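Local coordinates for 6-aminohexanoate-dimer hydrolase (Bacillus anthracis, PDB 4GB7), which probably hydrolyses the amide bond of 6-aminohexanoate dimers and belongs to the beta-lactamase-like hydrolases, at residues 205-210 with 249-254; 191-196 with 238-243; 228-233 with 296-301. All blocks are in the same frame, centred on the assembly; numbering follows the deposited sequence.

Interaction 1 of 3, residues 205-210 with 249-254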
loop_
_atom_site.group_PDB
_atom_site.type_symbol
_atom_site.label_atom_id
_atom_site.label_comp_id
_atom_site.label_asym_id
_atom_site.label_seq_id
_atom_site.Cartn_x
_atom_site.Cartn_y
_atom_site.Cartn_z
ATOM N N GLU A 205 11.208 0.880 -11.405
ATOM C CA GLU A 205 10.386 0.543 -12.558
ATOM C C GLU A 205 9.873 1.827 -13.206
ATOM O O GLU A 205 9.627 2.799 -12.530
ATOM C CB GLU A 205 9.194 -0.330 -12.134
ATOM C CG GLU A 205 9.592 -1.709 -11.621
ATOM C CD GLU A 205 8.428 -2.681 -11.526
ATOM O OE1 GLU A 205 8.725 -3.869 -11.358
ATOM O OE2 GLU A 205 7.235 -2.288 -11.630
ATOM N N ASN A 206 9.723 1.820 -14.525
ATOM C CA ASN A 206 9.227 3.007 -15.220
ATOM C C ASN A 206 7.842 3.455 -14.739
ATOM O O ASN A 206 7.557 4.635 -14.673
ATOM C CB ASN A 206 9.174 2.798 -16.732
ATOM C CG ASN A 206 8.996 4.101 -17.467
ATOM O OD1 ASN A 206 9.659 5.099 -17.135
ATOM N ND2 ASN A 206 8.082 4.131 -18.439
ATOM N N GLN A 207 6.994 2.519 -14.345
ATOM C CA GLN A 207 5.643 2.878 -13.894
ATOM C C GLN A 207 5.699 3.697 -12.601
ATOM O O GLN A 207 4.832 4.509 -12.328
ATOM C CB GLN A 207 4.803 1.629 -13.663
ATOM C CG GLN A 207 5.208 0.834 -12.432
ATOM C CD GLN A 207 4.241 -0.263 -12.131
ATOM O OE1 GLN A 207 3.150 -0.018 -11.624
ATOM N NE2 GLN A 207 4.632 -1.475 -12.428
ATOM N N ASP A 208 6.748 3.480 -11.794
ATOM C CA ASP A 208 6.968 4.302 -10.629
ATOM C C ASP A 208 7.634 5.666 -11.008
ATOM O O ASP A 208 7.210 6.713 -10.554
ATOM C CB ASP A 208 7.895 3.587 -9.639
ATOM C CG ASP A 208 7.209 2.501 -8.832
ATOM O OD1 ASP A 208 6.020 2.597 -8.515
ATOM O OD2 ASP A 208 7.900 1.558 -8.442
ATOM N N ALA A 209 8.707 5.618 -11.812
ATOM C CA ALA A 209 9.424 6.809 -12.276
ATOM C C ALA A 209 8.419 7.800 -12.865
ATOM O O ALA A 209 8.408 8.968 -12.507
ATOM C CB ALA A 209 10.488 6.419 -13.314
ATOM N N GLN A 210 7.533 7.307 -13.715
ATOM C CA GLN A 210 6.568 8.192 -14.390
ATOM C C GLN A 210 5.593 8.847 -13.432
ATOM O O GLN A 210 5.261 10.035 -13.578
ATOM C CB GLN A 210 5.818 7.495 -15.510
ATOM C CG GLN A 210 6.713 7.099 -16.690
ATOM C CD GLN A 210 7.591 8.230 -17.197
ATOM O OE1 GLN A 210 7.083 9.285 -17.566
ATOM N NE2 GLN A 210 8.921 8.023 -17.187
ATOM N N TYR A 249 0.964 -5.576 -13.039
ATOM C CA TYR A 249 0.904 -4.600 -11.959
ATOM C C TYR A 249 1.202 -3.200 -12.485
ATOM O O TYR A 249 2.243 -2.976 -13.104
ATOM C CB TYR A 249 1.909 -4.983 -10.905
ATOM C CG TYR A 249 1.796 -4.256 -9.593
ATOM C CD1 TYR A 249 0.873 -4.645 -8.619
ATOM C CD2 TYR A 249 2.654 -3.242 -9.289
ATOM C CE1 TYR A 249 0.817 -4.018 -7.385
ATOM C CE2 TYR A 249 2.595 -2.587 -8.071
ATOM C CZ TYR A 249 1.686 -2.982 -7.122
ATOM O OH TYR A 249 1.688 -2.327 -5.927
ATOM N N ASN A 250 0.287 -2.252 -12.247
ATOM C CA ASN A 250 0.490 -0.900 -12.717
ATOM C C ASN A 250 -0.165 0.139 -11.789
ATOM O O ASN A 250 -1.374 0.130 -11.593
ATOM C CB ASN A 250 -0.093 -0.766 -14.133
ATOM C CG ASN A 250 0.487 0.404 -14.915
ATOM O OD1 ASN A 250 0.426 1.564 -14.479
ATOM N ND2 ASN A 250 1.062 0.094 -16.107
ATOM N N ASN A 251 0.639 1.075 -11.303
ATOM C CA ASN A 251 0.142 2.229 -10.522
ATOM C C ASN A 251 -1.017 2.937 -11.208
ATOM O O ASN A 251 -1.929 3.423 -10.558
ATOM C CB ASN A 251 1.241 3.259 -10.346
ATOM C CG ASN A 251 2.369 2.790 -9.453
ATOM O OD1 ASN A 251 2.184 2.004 -8.534
ATOM N ND2 ASN A 251 3.565 3.280 -9.743
ATOM N N GLY A 252 -0.929 3.069 -12.517
ATOM C CA GLY A 252 -1.938 3.751 -13.296
ATOM C C GLY A 252 -3.321 3.215 -13.125
ATOM O O GLY A 252 -4.313 3.992 -13.248
ATOM N N SER A 253 -3.444 1.909 -12.889
ATOM C CA SER A 253 -4.766 1.327 -12.690
ATOM C C SER A 253 -5.429 1.896 -11.432
ATOM O O SER A 253 -6.578 2.325 -11.444
ATOM C CB SER A 253 -4.710 -0.209 -12.620
ATOM O OG SER A 253 -4.265 -0.764 -13.863
ATOM N N THR A 254 -4.677 1.941 -10.330
ATOM C CA THR A 254 -5.187 2.543 -9.101
ATOM C C THR A 254 -5.467 4.041 -9.278
ATOM O O THR A 254 -6.468 4.563 -8.769
ATOM C CB THR A 254 -4.170 2.343 -7.976
ATOM O OG1 THR A 254 -3.685 1.008 -8.036
ATOM C CG2 THR A 254 -4.816 2.609 -6.586
HETATM O O HOH W 1 2.301 4.226 -13.221
HETATM O O HOH W 2 4.538 0.227 -8.112
#
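Asp208 OD1 is gripped by two donors. Asn251 ND2 lies 2.8 Å from Asp208 OD1 along a nearly straight bond (168°); the acceptor lies in the plane of the Asn251 amide, whereas ND2 comes to the carboxylate on its anti side, 27° out of plane. A bridging water donates to Asp208 OD1 and, with its second proton, to Asn251 OD1. Asn251 ND2 makes a weak second bond to the backbone O of Gln207, at 3.1 Å.

The Gln207 amide, one of two modelled conformers, uses both ends, its plane turned 65° from that of Asn251. Its OE1 accepts from the backbone N of Asn251 at 2.8 Å, while Gln207 NE2 donates to Tyr249 O at 2.9 Å from above the carbonyl plane. Asn250 N-caps the second helix, its OD1 accepting from Gly252 N and from the hydroxyl of Tyr194.

Tyr249 and Asn251 fit the YxN element of this hydrolase family. Tyr249 OH bonds to Ser140, and Asn251 OD1 to Lys143, the pair of the SxxK pattern, which is consistent with an active site here. The contact joins the first turn of helix 206-214 to the start of helix 251-265, beside helix 143-155 and helix 176-179.

Interaction 2 of 3, residues 191-196 with 238-243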
loop_
_atom_site.group_PDB
_atom_site.type_symbol
_atom_site.label_atom_id
_atom_site.label_comp_id
_atom_site.label_asym_id
_atom_site.label_seq_id
_atom_site.Cartn_x
_atom_site.Cartn_y
_atom_site.Cartn_z
ATOM N N SER A 191 -2.764 -3.864 -19.156
ATOM C CA SER A 191 -1.358 -3.982 -19.585
ATOM C C SER A 191 -0.994 -2.717 -20.349
ATOM O O SER A 191 -1.490 -2.474 -21.479
ATOM C CB SER A 191 -1.169 -5.229 -20.442
ATOM O OG SER A 191 -1.291 -6.439 -19.708
ATOM N N VAL A 192 -0.126 -1.925 -19.755
ATOM C CA VAL A 192 0.182 -0.614 -20.247
ATOM C C VAL A 192 1.658 -0.303 -20.048
ATOM O O VAL A 192 2.267 -0.670 -19.027
ATOM C CB VAL A 192 -0.661 0.443 -19.475
ATOM C CG1 VAL A 192 -0.005 1.800 -19.426
ATOM C CG2 VAL A 192 -2.090 0.527 -20.040
ATOM N N GLU A 193 2.221 0.401 -21.025
ATOM C CA GLU A 193 3.579 0.946 -20.932
ATOM C C GLU A 193 3.494 2.473 -21.148
ATOM O O GLU A 193 2.557 2.978 -21.829
ATOM C CB GLU A 193 4.524 0.267 -21.963
ATOM C CG GLU A 193 4.207 0.602 -23.434
ATOM C CD GLU A 193 5.171 0.011 -24.487
ATOM O OE1 GLU A 193 4.872 0.112 -25.676
ATOM O OE2 GLU A 193 6.210 -0.548 -24.108
ATOM N N TYR A 194 4.465 3.180 -20.599
ATOM C CA TYR A 194 4.579 4.605 -20.730
ATOM C C TYR A 194 5.933 4.894 -21.342
ATOM O O TYR A 194 6.884 4.082 -21.196
ATOM C CB TYR A 194 4.544 5.302 -19.348
ATOM C CG TYR A 194 3.381 4.893 -18.436
ATOM C CD1 TYR A 194 2.140 5.501 -18.537
ATOM C CD2 TYR A 194 3.527 3.918 -17.491
ATOM C CE1 TYR A 194 1.106 5.141 -17.696
ATOM C CE2 TYR A 194 2.509 3.558 -16.646
ATOM C CZ TYR A 194 1.276 4.165 -16.777
ATOM O OH TYR A 194 0.230 3.838 -15.945
ATOM N N PRO A 195 6.062 6.064 -21.976
ATOM C CA PRO A 195 7.390 6.521 -22.336
ATOM C C PRO A 195 8.270 6.674 -21.110
ATOM O O PRO A 195 7.773 6.828 -20.005
ATOM C CB PRO A 195 7.147 7.904 -22.961
ATOM C CG PRO A 195 5.697 7.960 -23.291
ATOM C CD PRO A 195 5.001 7.008 -22.379
ATOM N N THR A 196 9.579 6.619 -21.303
ATOM C CA THR A 196 10.507 6.961 -20.229
ATOM C C THR A 196 10.806 8.459 -20.141
ATOM O O THR A 196 11.198 8.933 -19.086
ATOM C CB THR A 196 11.846 6.225 -20.374
ATOM O OG1 THR A 196 12.540 6.675 -21.542
ATOM C CG2 THR A 196 11.653 4.709 -20.411
ATOM N N LYS A 238 0.096 3.354 -23.256
ATOM C CA LYS A 238 0.048 2.576 -24.488
ATOM C C LYS A 238 -0.258 1.122 -24.128
ATOM O O LYS A 238 0.470 0.475 -23.332
ATOM C CB LYS A 238 1.365 2.662 -25.254
ATOM C CG LYS A 238 1.334 1.940 -26.578
ATOM C CD LYS A 238 2.723 1.724 -27.173
ATOM C CE LYS A 238 2.779 0.428 -27.974
ATOM N NZ LYS A 238 2.441 -0.771 -27.152
ATOM N N GLU A 239 -1.323 0.590 -24.714
ATOM C CA GLU A 239 -1.773 -0.770 -24.402
ATOM C C GLU A 239 -0.801 -1.835 -24.987
ATOM O O GLU A 239 -0.398 -1.757 -26.156
ATOM C CB GLU A 239 -3.182 -0.975 -24.969
ATOM C CG GLU A 239 -3.787 -2.319 -24.607
ATOM C CD GLU A 239 -5.179 -2.519 -25.149
ATOM O OE1 GLU A 239 -6.074 -1.762 -24.736
ATOM O OE2 GLU A 239 -5.383 -3.470 -25.950
ATOM N N THR A 240 -0.430 -2.817 -24.172
ATOM C CA THR A 240 0.485 -3.845 -24.590
ATOM C C THR A 240 -0.158 -5.223 -24.579
ATOM O O THR A 240 0.407 -6.153 -25.088
ATOM C CB THR A 240 1.728 -3.857 -23.694
ATOM O OG1 THR A 240 1.338 -4.065 -22.351
ATOM C CG2 THR A 240 2.509 -2.514 -23.803
ATOM N N ALA A 241 -1.328 -5.358 -23.966
ATOM C CA ALA A 241 -2.134 -6.566 -24.073
ATOM C C ALA A 241 -3.574 -6.221 -23.763
ATOM O O ALA A 241 -3.843 -5.178 -23.175
ATOM C CB ALA A 241 -1.636 -7.697 -23.200
ATOM N N PRO A 242 -4.504 -7.083 -24.196
ATOM C CA PRO A 242 -5.882 -6.684 -23.991
ATOM C C PRO A 242 -6.259 -6.649 -22.511
ATOM O O PRO A 242 -5.798 -7.492 -21.733
ATOM C CB PRO A 242 -6.678 -7.765 -24.743
ATOM C CG PRO A 242 -5.732 -8.240 -25.787
ATOM C CD PRO A 242 -4.388 -8.229 -25.113
ATOM N N PRO A 243 -7.130 -5.715 -22.140
ATOM C CA PRO A 243 -7.514 -5.681 -20.736
ATOM C C PRO A 243 -8.257 -6.953 -20.295
ATOM O O PRO A 243 -9.104 -7.514 -21.021
ATOM C CB PRO A 243 -8.383 -4.428 -20.640
ATOM C CG PRO A 243 -8.898 -4.203 -21.999
ATOM C CD PRO A 243 -7.792 -4.639 -22.916
HETATM O O HOH W 3 -4.858 -3.827 -21.004
HETATM O O HOH W 4 -3.741 -7.395 -19.495
#
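Glu193 and Lys238 form a hydrogen-bonded antiparallel pair, with Glu193 N donating to Lys238 O at 2.9 Å and Lys238 N to Glu193 O, also at 2.9 Å, both bonds fairly straight. The neighbouring Val192 and Glu239 make a non-hydrogen-bonded pair, their CA atoms 4.6 Å apart. This small two-stranded antiparallel sheet, 191-193 with 238-241, is the kind of beta ribbon in which facing residues carry their side chains to the same face. Beyond these pairs Thr240 N donates to Ser191 O at 2.9 Å, where segment 238-243 turns a corner at Thr240.

Glu193 and Lys238 lie side by side on one face, pointing the same way. The lysine bends at its end, chi4 of -59° placing NZ 3.0 Å from Glu193 OE1, a salt bridge whose hydrogen bond is weak. NZ also donates to Glu239 O, so two acceptors share it; both side chains were modelled in two conformers, and the pairing belongs to one of them. Glu193 CG packs on Thr240 CG2 at 3.6 Å. On the other face Val192 and Glu239 rest against Pro176 of helix 176-179, and Val192 CG1 lies over one face of the Tyr194 ring, offset toward its rim. At the Ser191 end a water accepts from Ser191 N at 2.8 Å and donates to Ala241 O.

Interaction 3 of 3, residues 228-233 with 296-301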
loop_
_atom_site.group_PDB
_atom_site.type_symbol
_atom_site.label_atom_id
_atom_site.label_comp_id
_atom_site.label_asym_id
_atom_site.label_seq_id
_atom_site.Cartn_x
_atom_site.Cartn_y
_atom_site.Cartn_z
HETATM N N MSE A 228 2.932 16.321 -16.681
HETATM C CA MSE A 228 3.036 17.450 -15.745
HETATM C C MSE A 228 2.153 17.301 -14.511
HETATM O O MSE A 228 2.331 18.014 -13.537
HETATM C CB MSE A 228 2.717 18.779 -16.469
HETATM C CG MSE A 228 3.650 19.132 -17.669
HETATM SE SE MSE A 228 5.505 19.364 -17.091
HETATM C CE MSE A 228 5.304 21.136 -16.247
ATOM N N LYS A 229 1.223 16.350 -14.578
ATOM C CA LYS A 229 0.347 15.993 -13.491
ATOM C C LYS A 229 -0.010 14.532 -13.694
ATOM O O LYS A 229 0.157 14.010 -14.782
ATOM C CB LYS A 229 -0.875 16.885 -13.504
ATOM C CG LYS A 229 -1.745 16.746 -14.724
ATOM C CD LYS A 229 -2.896 17.730 -14.660
ATOM C CE LYS A 229 -3.835 17.571 -15.825
ATOM N NZ LYS A 229 -5.092 18.327 -15.622
ATOM N N ILE A 230 -0.523 13.874 -12.657
ATOM C CA ILE A 230 -0.806 12.430 -12.708
ATOM C C ILE A 230 -1.716 12.039 -13.889
ATOM O O ILE A 230 -1.461 11.045 -14.577
ATOM C CB ILE A 230 -1.374 11.941 -11.353
ATOM C CG1 ILE A 230 -0.307 12.025 -10.259
ATOM C CG2 ILE A 230 -1.899 10.498 -11.448
ATOM C CD1 ILE A 230 -0.922 11.880 -8.881
ATOM N N TYR A 231 -2.766 12.805 -14.142
ATOM C CA TYR A 231 -3.647 12.417 -15.207
ATOM C C TYR A 231 -2.999 12.441 -16.585
ATOM O O TYR A 231 -3.413 11.673 -17.482
ATOM C CB TYR A 231 -4.906 13.276 -15.199
ATOM C CG TYR A 231 -5.767 13.208 -13.939
ATOM C CD1 TYR A 231 -5.716 12.130 -13.062
ATOM C CD2 TYR A 231 -6.641 14.222 -13.635
ATOM C CE1 TYR A 231 -6.505 12.076 -11.941
ATOM C CE2 TYR A 231 -7.455 14.165 -12.498
ATOM C CZ TYR A 231 -7.381 13.099 -11.652
ATOM O OH TYR A 231 -8.183 13.022 -10.532
ATOM N N ASP A 232 -2.006 13.306 -16.766
ATOM C CA ASP A 232 -1.202 13.322 -18.010
ATOM C C ASP A 232 -0.553 11.964 -18.280
ATOM O O ASP A 232 -0.475 11.485 -19.410
ATOM C CB ASP A 232 -0.088 14.374 -17.944
ATOM C CG ASP A 232 -0.579 15.805 -18.044
ATOM O OD1 ASP A 232 -1.798 16.079 -18.298
ATOM O OD2 ASP A 232 0.324 16.670 -17.884
HETATM N N MSE A 233 -0.049 11.353 -17.226
HETATM C CA MSE A 233 0.556 10.027 -17.332
HETATM C C MSE A 233 -0.440 9.006 -17.852
HETATM O O MSE A 233 -0.118 8.179 -18.677
HETATM C CB MSE A 233 1.148 9.599 -15.973
HETATM C CG MSE A 233 1.790 8.210 -15.976
HETATM SE SE MSE A 233 2.178 7.504 -14.240
HETATM C CE MSE A 233 0.335 7.068 -13.762
ATOM N N ILE A 296 -3.767 16.677 -6.823
ATOM C CA ILE A 296 -4.298 15.328 -7.028
ATOM C C ILE A 296 -3.383 14.336 -6.341
ATOM O O ILE A 296 -2.169 14.292 -6.603
ATOM C CB ILE A 296 -4.442 14.987 -8.528
ATOM C CG1 ILE A 296 -5.497 15.873 -9.199
ATOM C CG2 ILE A 296 -4.777 13.523 -8.733
ATOM C CD1 ILE A 296 -6.882 15.814 -8.616
ATOM N N GLU A 297 -3.979 13.480 -5.504
ATOM C CA GLU A 297 -3.202 12.555 -4.705
ATOM C C GLU A 297 -2.608 11.423 -5.569
ATOM O O GLU A 297 -3.223 10.988 -6.525
ATOM C CB GLU A 297 -4.053 11.883 -3.617
ATOM C CG GLU A 297 -4.766 12.834 -2.661
ATOM C CD GLU A 297 -6.119 13.308 -3.097
ATOM O OE1 GLU A 297 -6.503 13.102 -4.278
ATOM O OE2 GLU A 297 -6.759 13.989 -2.239
ATOM N N GLN A 298 -1.395 10.972 -5.219
ATOM C CA GLN A 298 -0.875 9.688 -5.689
ATOM C C GLN A 298 -1.645 8.591 -4.980
ATOM O O GLN A 298 -1.202 8.127 -3.935
ATOM C CB GLN A 298 0.601 9.503 -5.296
ATOM C CG GLN A 298 1.538 10.454 -5.960
ATOM C CD GLN A 298 2.943 10.284 -5.455
ATOM O OE1 GLN A 298 3.184 9.549 -4.491
ATOM N NE2 GLN A 298 3.863 10.984 -6.068
ATOM N N ALA A 299 -2.762 8.169 -5.557
ATOM C CA ALA A 299 -3.557 7.113 -4.989
ATOM C C ALA A 299 -2.809 5.779 -4.877
ATOM O O ALA A 299 -3.137 4.935 -4.038
ATOM C CB ALA A 299 -4.835 6.915 -5.836
ATOM N N SER A 300 -1.817 5.598 -5.751
ATOM C CA SER A 300 -1.148 4.313 -5.922
ATOM C C SER A 300 0.020 4.195 -4.997
ATOM O O SER A 300 0.476 3.096 -4.764
ATOM C CB SER A 300 -0.674 4.120 -7.375
ATOM O OG SER A 300 0.259 5.119 -7.733
ATOM N N ALA A 301 0.494 5.312 -4.450
ATOM C CA ALA A 301 1.809 5.248 -3.757
ATOM C C ALA A 301 2.078 6.314 -2.702
ATOM O O ALA A 301 3.174 6.326 -2.081
ATOM C CB ALA A 301 2.896 5.326 -4.816
#
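Tyr231 and Ile296 cross at about a right angle, the branched isoleucine meeting the far end of the tyrosine. Ile296 CG2 is 3.9 Å from Tyr231 CE1 and comes to the ring obliquely. The other branch reaches further: chi2 of -58° turns Ile296 CD1 toward the phenol oxygen, and it comes within 3.6 Å of Tyr231 OH. That oxygen is also hydrogen-bonded to Arg262 of helix 251-265, so the end of the tyrosine is both polar-bound and packed against a methyl group. Ile296 in turn touches Arg262.

Ile230, one residue earlier, presents only the tip of its side chain. Its CG1 stands beside the backbone N, and the extended chi2 of 166° sends CD1 out to the facing backbone. There Ile230 CD1 lies 3.4 Å from Glu297 O and 3.5 Å from Ile296 O, and it also meets the side chain of Gln298 through CG. Ile230 CD1 also meets Ile296 CG2, at 4.2 Å.

In the fold, the first turn of helix 230-235 packs on the loop that joins the adjacent antiparallel strands 287-290 and 303-305. Gln298 is the centre of an inverse gamma turn in that loop, and its NE2 bonds to Ser215. The two segments also share a partner: Asp292 takes the backbone N of Ile230 on OD2 and that of Ile296 on OD1. At the helix start Asp232 OD2 accepts from the backbone N of Met228, a selenomethionine, at 2.9 Å through its anti lone pair.

How the interactions relate
Interaction 3 is buried, interaction 1 is partly buried, and interaction 2 lies at the surface, and their chemistry changes accordingly. Apolar groups and backbone oxygens meet in 228-233 with 296-301, amides and waters in 205-210 with 249-254, and strand bonds with an exposed salt bridge in 191-196 with 238-243. Along the chain the segments alternate, so the three contacts interlock. Gln210 NE2 bonds to Thr196 O between interactions 1 and 2, Tyr194 packs on Met233 between 2 and 3, and Asn251 touches Ser300 between 1 and 3. Interaction 1, centred about 11 Å from interaction 2 and about 10 Å from interaction 3, is nearer to both than their centres are to each other (about 17 Å).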